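Local coordinates for protein antitoxin RelF (Mycobacterium tuberculosis, PDB 3G5O) that binds and neutralises its cognate RNase toxin RelG and, together with that toxin, binds DNA to repress its own promoter, at the interface of chains A and B. Coordinates in Å, arbitrary orientation; residue numbers count along the deposited sequence, not the author numbering. Chains: chain A, Uncharacterized protein Rv2865; chain B, Uncharacterized protein Rv2866.

Contact 1: the interface of chains A and B. Residues chain A 60-61, 64-65; chain B 76, 92, 94.
A:Tyr60 and B:Arg76 meet as a stack of flat groups, aromatic ring against guanidinium, a worked example of a cation-pi stack at a toxin-antitoxin interface. The two planes are 12° apart, with NH1 of B:Arg76 off centre over the A:Tyr60 ring, 3.6 Å from its centroid. The opposite ring face carries the amide nitrogen NE2 of A:Gln64 from the same chain; the bend of that side chain at chi2 (-49°) folds the amide back to donate to the backbone O of A:Tyr60 at 2.9 Å. The phenol thus lies between two nitrogen groups, and its CG, anti to the backbone N (chi1 174°), directs the hydroxyl to the toxin. There OH of A:Tyr60 donates to the anti lone pair of OD1 of B:Asp94 at 2.9 Å. OD2 of B:Asp94 receives NE of B:Arg92 on its syn side, somewhat out of the carboxylate plane, in a same-chain salt bridge (3.0 Å) that should help orient the guanidinium. NH1 and NH2 of B:Arg92 grip one acceptor, the backbone O of A:Pro65, at 3.0 and 3.1 Å. A water joins OE1 of A:Gln64, OD1 of B:Asp94 and NH2 of B:Arg92. The indole of A:Trp61 rests CZ3 against CG of B:Asp94 (3.6 Å) and meets NE of B:Arg92 at its edge. The patch spans the C-terminal end of antitoxin helix 49-62 and the following loop, set against toxin strands 75-82 and 87-95.

Contact 2: the interface of chains A and B. Residues chain A 84-86, 89-90; chain B 20, 22, 46.
The ring of B:Phe46 lies under the first turn of antitoxin helix 86-93, with A:Glu86 spread over one of its faces, and this is the tightly packed half of the contact. The alpha carbon CA of A:Glu86 sits 3.6 Å from the centroid of the B:Phe46 ring in a CH-pi contact. With CG anti to the backbone N (chi1 178°), the extended acidic chain runs across the face towards CB of B:Phe46, and the carboxylate lies within 5° of parallel to the ring. At the rim, in plane, CG2 of A:Ile89 approaches CE2 of B:Phe46 at 4.0 Å, while CG1 of the same isoleucine reaches CD2 of B:Phe22, also at 4.0 Å. Alongside, the backbones of A:Tyr84 and B:Phe22 form an antiparallel beta bridge: A:Tyr84 N donates to B:Phe22 O at 2.7 Å, and B:Phe22 N returns a bond to A:Tyr84 O at 2.8 Å. The looser, watery side lies past A:Gly85, where a water bridges N of A:Glu86 and O of B:Val20. At the far end of the acidic chain, NE of A:Arg90 bonds the anti lone pair of OE2 of A:Glu86 at 2.8 Å, in the guanidinium plane; this salt bridge within the antitoxin probably steadies the carboxylate. The site adds the short strand 83-84 to toxin strand 19-23 and anchors the antitoxin's C-terminal helix on the toxin it neutralises.

Contact 3: the interface of chains A and B. Residues chain A 84, 92; chain B 24, 27.
On one face of the A:Tyr84 ring lies the guanidinium of B:Arg27, displaced toward the hydroxyl end, and OG1 of B:Thr24 lies in plane at the ring's edge, 3.6 Å from CE2 of A:Tyr84. The two flat groups stack 15° apart. CZ of A:Tyr84 lies over the centre of the guanidinium, 3.6 Å from CZ of B:Arg27, and NH1 makes the cation-pi contact with the ring. B:Arg27 reaches this position because its chain, otherwise extended, bends at chi3 (66°), turning the guanidinium flat against the phenol. From the antitoxin's last helix the extended side chain of A:Glu92 crosses that of B:Arg27 at about a right angle, its carboxylate plane 81° from that of the guanidinium. NH1 of B:Arg27 donates to OE1 of A:Glu92 at 3.0 Å, on the syn side of the oxygen but tilted from both planes, completing a salt bridge less regular than a flat, paired one. The arginine, from toxin helix 24-30, is thus held by an aromatic face and an acid from the same partner chain. At the outer end of the phenol, a water lies 2.9 Å from OH of A:Tyr84 and 2.6 Å from OG1 of B:Thr24.

Contact 1: the interface of chains A and B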
loop_
_atom_site.group_PDB
_atom_site.type_symbol
_atom_site.label_atom_id
_atom_site.label_comp_id
_atom_site.label_asym_id
_atom_site.label_seq_id
_atom_site.Cartn_x
_atom_site.Cartn_y
_atom_site.Cartn_z
ATOM N N TYR A 60 4.814 -0.035 0.192
ATOM C CA TYR A 60 6.058 -0.661 -0.226
ATOM C C TYR A 60 6.386 -1.918 0.612
ATOM O O TYR A 60 6.623 -3.016 0.062
ATOM C CB TYR A 60 7.248 0.327 -0.140
ATOM C CG TYR A 60 8.530 -0.433 -0.449
ATOM C CD1 TYR A 60 8.937 -0.642 -1.771
ATOM C CD2 TYR A 60 9.301 -0.975 0.572
ATOM C CE1 TYR A 60 10.096 -1.390 -2.068
ATOM C CE2 TYR A 60 10.447 -1.696 0.293
ATOM C CZ TYR A 60 10.832 -1.909 -1.027
ATOM O OH TYR A 60 11.973 -2.638 -1.283
ATOM N N TRP A 61 6.441 -1.730 1.932
ATOM C CA TRP A 61 6.951 -2.796 2.807
ATOM C C TRP A 61 6.066 -4.034 2.850
ATOM O O TRP A 61 6.597 -5.176 2.852
ATOM C CB TRP A 61 7.250 -2.296 4.212
ATOM C CG TRP A 61 8.572 -1.574 4.256
ATOM C CD1 TRP A 61 8.779 -0.227 4.387
ATOM C CD2 TRP A 61 9.869 -2.179 4.165
ATOM N NE1 TRP A 61 10.132 0.043 4.403
ATOM C CE2 TRP A 61 10.826 -1.133 4.256
ATOM C CE3 TRP A 61 10.309 -3.494 3.988
ATOM C CZ2 TRP A 61 12.207 -1.364 4.191
ATOM C CZ3 TRP A 61 11.703 -3.739 3.930
ATOM C CH2 TRP A 61 12.626 -2.668 4.025
ATOM N N GLN A 64 6.820 -6.709 0.195
ATOM C CA GLN A 64 8.109 -7.402 0.142
ATOM C C GLN A 64 8.023 -8.878 0.614
ATOM O O GLN A 64 7.280 -9.203 1.538
ATOM C CB GLN A 64 9.181 -6.628 0.916
ATOM C CG GLN A 64 9.312 -5.195 0.433
ATOM C CD GLN A 64 9.438 -5.095 -1.100
ATOM O OE1 GLN A 64 10.301 -5.739 -1.690
ATOM N NE2 GLN A 64 8.589 -4.266 -1.733
ATOM N N PRO A 65 8.768 -9.775 -0.047
ATOM C CA PRO A 65 8.658 -11.203 0.292
ATOM C C PRO A 65 9.160 -11.474 1.702
ATOM O O PRO A 65 10.198 -10.899 2.105
ATOM C CB PRO A 65 9.580 -11.919 -0.730
ATOM C CG PRO A 65 10.450 -10.869 -1.343
ATOM C CD PRO A 65 9.771 -9.485 -1.107
ATOM N N ARG B 76 16.213 1.183 1.370
ATOM C CA ARG B 76 15.249 1.546 2.414
ATOM C C ARG B 76 15.673 0.824 3.678
ATOM O O ARG B 76 16.196 -0.298 3.606
ATOM C CB ARG B 76 13.864 1.111 2.014
ATOM C CG ARG B 76 13.092 2.103 1.111
ATOM C CD ARG B 76 11.675 1.530 0.919
ATOM N NE ARG B 76 10.742 2.423 0.268
ATOM C CZ ARG B 76 10.568 2.524 -1.046
ATOM N NH1 ARG B 76 11.281 1.790 -1.927
ATOM N NH2 ARG B 76 9.676 3.376 -1.480
ATOM N N ARG B 92 15.488 -4.462 8.841
ATOM C CA ARG B 92 15.650 -4.940 7.470
ATOM C C ARG B 92 16.253 -3.842 6.616
ATOM O O ARG B 92 16.017 -2.651 6.873
ATOM C CB ARG B 92 14.297 -5.401 6.892
ATOM C CG ARG B 92 14.390 -6.064 5.467
ATOM C CD ARG B 92 13.235 -7.104 5.226
ATOM N NE ARG B 92 13.023 -7.352 3.791
ATOM C CZ ARG B 92 12.269 -8.333 3.268
ATOM N NH1 ARG B 92 11.637 -9.208 4.053
ATOM N NH2 ARG B 92 12.163 -8.456 1.948
ATOM N N ASP B 94 16.578 -3.077 2.503
ATOM C CA ASP B 94 16.189 -3.469 1.139
ATOM C C ASP B 94 16.920 -2.613 0.110
ATOM O O ASP B 94 17.085 -1.421 0.311
ATOM C CB ASP B 94 14.696 -3.272 0.947
ATOM C CG ASP B 94 13.908 -4.524 1.200
ATOM O OD1 ASP B 94 12.826 -4.650 0.573
ATOM O OD2 ASP B 94 14.360 -5.377 2.031
HETATM O O HOH W 1 12.385 -6.851 -0.599
#

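Contact 2: the interface of chains A and B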
loop_
_atom_site.group_PDB
_atom_site.type_symbol
_atom_site.label_atom_id
_atom_site.label_comp_id
_atom_site.label_asym_id
_atom_site.label_seq_id
_atom_site.Cartn_x
_atom_site.Cartn_y
_atom_site.Cartn_z
ATOM N N TYR A 84 24.061 -5.386 16.855
ATOM C CA TYR A 84 25.441 -4.940 16.643
ATOM C C TYR A 84 25.450 -3.423 16.525
ATOM O O TYR A 84 24.556 -2.834 15.882
ATOM C CB TYR A 84 26.019 -5.564 15.342
ATOM C CG TYR A 84 26.082 -7.084 15.449
ATOM C CD1 TYR A 84 27.242 -7.718 15.898
ATOM C CD2 TYR A 84 24.954 -7.858 15.183
ATOM C CE1 TYR A 84 27.278 -9.108 16.047
ATOM C CE2 TYR A 84 24.974 -9.233 15.285
ATOM C CZ TYR A 84 26.133 -9.861 15.731
ATOM O OH TYR A 84 26.124 -11.233 15.878
ATOM N N GLY A 85 26.464 -2.789 17.101
ATOM C CA GLY A 85 26.561 -1.313 17.028
ATOM C C GLY A 85 27.603 -0.835 16.026
ATOM O O GLY A 85 28.212 -1.632 15.321
ATOM N N GLU A 86 27.836 0.478 16.004
ATOM C CA GLU A 86 28.688 1.104 15.001
ATOM C C GLU A 86 30.083 0.507 14.861
ATOM O O GLU A 86 30.508 0.187 13.733
ATOM C CB GLU A 86 28.810 2.601 15.277
ATOM C CG GLU A 86 29.748 3.267 14.263
ATOM C CD GLU A 86 29.708 4.787 14.324
ATOM O OE1 GLU A 86 29.105 5.348 15.271
ATOM O OE2 GLU A 86 30.274 5.420 13.402
ATOM N N ILE A 89 29.966 -3.047 13.329
ATOM C CA ILE A 89 29.525 -3.082 11.948
ATOM C C ILE A 89 30.616 -2.488 11.046
ATOM O O ILE A 89 30.912 -3.054 10.004
ATOM C CB ILE A 89 28.162 -2.323 11.754
ATOM C CG1 ILE A 89 27.005 -3.065 12.421
ATOM C CG2 ILE A 89 27.835 -2.120 10.252
ATOM C CD1 ILE A 89 26.576 -4.344 11.734
ATOM N N ARG A 90 31.196 -1.344 11.437
ATOM C CA ARG A 90 32.256 -0.711 10.639
ATOM C C ARG A 90 33.452 -1.640 10.488
ATOM O O ARG A 90 34.012 -1.777 9.386
ATOM C CB ARG A 90 32.686 0.633 11.236
ATOM C CG ARG A 90 31.626 1.763 11.101
ATOM C CD ARG A 90 32.283 3.064 11.379
ATOM N NE ARG A 90 31.408 4.226 11.197
ATOM C CZ ARG A 90 31.160 4.784 10.011
ATOM N NH1 ARG A 90 31.707 4.264 8.903
ATOM N NH2 ARG A 90 30.385 5.877 9.935
ATOM N N VAL B 20 22.447 3.704 17.400
ATOM C CA VAL B 20 21.926 2.824 16.315
ATOM C C VAL B 20 22.519 1.392 16.358
ATOM O O VAL B 20 23.724 1.193 16.482
ATOM C CB VAL B 20 22.151 3.482 14.925
ATOM C CG1 VAL B 20 21.623 2.598 13.800
ATOM C CG2 VAL B 20 21.444 4.850 14.895
ATOM N N PHE B 22 22.127 -2.709 14.577
ATOM C CA PHE B 22 21.582 -3.612 13.585
ATOM C C PHE B 22 21.283 -4.950 14.223
ATOM O O PHE B 22 22.166 -5.495 14.893
ATOM C CB PHE B 22 22.630 -3.853 12.451
ATOM C CG PHE B 22 22.697 -2.736 11.435
ATOM C CD1 PHE B 22 22.033 -2.858 10.224
ATOM C CD2 PHE B 22 23.362 -1.532 11.733
ATOM C CE1 PHE B 22 22.104 -1.837 9.265
ATOM C CE2 PHE B 22 23.434 -0.464 10.791
ATOM C CZ PHE B 22 22.811 -0.641 9.527
ATOM N N PHE B 46 24.673 5.464 10.869
ATOM C CA PHE B 46 25.403 5.992 12.023
ATOM C C PHE B 46 25.620 7.505 11.951
ATOM O O PHE B 46 26.320 8.075 12.779
ATOM C CB PHE B 46 26.710 5.214 12.264
ATOM C CG PHE B 46 26.494 3.733 12.434
ATOM C CD1 PHE B 46 25.763 3.242 13.510
ATOM C CD2 PHE B 46 27.013 2.832 11.512
ATOM C CE1 PHE B 46 25.543 1.843 13.671
ATOM C CE2 PHE B 46 26.783 1.435 11.649
ATOM C CZ PHE B 46 26.063 0.952 12.737
HETATM O O HOH W 2 25.944 1.947 17.546
#

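Contact 3: the interface of chains A and B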
loop_
_atom_site.group_PDB
_atom_site.type_symbol
_atom_site.label_atom_id
_atom_site.label_comp_id
_atom_site.label_asym_id
_atom_site.label_seq_id
_atom_site.Cartn_x
_atom_site.Cartn_y
_atom_site.Cartn_z
ATOM N N TYR A 84 24.061 -5.386 16.855
ATOM C CA TYR A 84 25.441 -4.940 16.643
ATOM C C TYR A 84 25.450 -3.423 16.525
ATOM O O TYR A 84 24.556 -2.834 15.882
ATOM C CB TYR A 84 26.019 -5.564 15.342
ATOM C CG TYR A 84 26.082 -7.084 15.449
ATOM C CD1 TYR A 84 27.242 -7.718 15.898
ATOM C CD2 TYR A 84 24.954 -7.858 15.183
ATOM C CE1 TYR A 84 27.278 -9.108 16.047
ATOM C CE2 TYR A 84 24.974 -9.233 15.285
ATOM C CZ TYR A 84 26.133 -9.861 15.731
ATOM O OH TYR A 84 26.124 -11.233 15.878
ATOM N N GLU A 92 33.391 -5.100 10.834
ATOM C CA GLU A 92 33.100 -6.305 10.036
ATOM C C GLU A 92 33.006 -6.021 8.521
ATOM O O GLU A 92 33.380 -6.862 7.691
ATOM C CB GLU A 92 31.801 -6.970 10.499
ATOM C CG GLU A 92 31.347 -8.156 9.657
ATOM C CD GLU A 92 30.042 -8.740 10.158
ATOM O OE1 GLU A 92 29.488 -8.176 11.127
ATOM O OE2 GLU A 92 29.556 -9.752 9.605
ATOM N N THR B 24 20.760 -9.059 13.990
ATOM C CA THR B 24 21.383 -10.126 13.217
ATOM C C THR B 24 20.680 -10.278 11.864
ATOM O O THR B 24 21.326 -10.420 10.840
ATOM C CB THR B 24 21.366 -11.442 13.999
ATOM O OG1 THR B 24 22.016 -11.210 15.250
ATOM C CG2 THR B 24 22.135 -12.538 13.253
ATOM N N ARG B 27 21.743 -7.451 9.615
ATOM C CA ARG B 27 23.129 -7.706 9.242
ATOM C C ARG B 27 23.250 -8.682 8.051
ATOM O O ARG B 27 24.056 -8.453 7.165
ATOM C CB ARG B 27 23.960 -8.164 10.449
ATOM C CG ARG B 27 25.475 -8.194 10.139
ATOM C CD ARG B 27 26.314 -8.629 11.327
ATOM N NE ARG B 27 26.060 -10.011 11.684
ATOM C CZ ARG B 27 26.904 -10.792 12.360
ATOM N NH1 ARG B 27 28.091 -10.345 12.749
ATOM N NH2 ARG B 27 26.539 -12.033 12.660
HETATM O O HOH W 3 23.757 -12.835 16.319
#

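Contacts 2 and 3 are neighbours, their C-alpha centres about 7 Å apart, and share A:Tyr84, whose backbone serves contact 2 and whose ring serves contact 3. Both also draw on antitoxin helix 86-93. The C-alpha centre of contact 1, at the end of helix 49-62, lies about 20 Å from that of contact 2 and about 18 Å from that of contact 3; helix 67-80 spans the sequence between. The antitoxin therefore touches the toxin at separated stations along its C-terminal half, an extended contact that would suit sequestration of RelG. The deposited assembly holds two copies of each protein, so every contact recurs in the second pair.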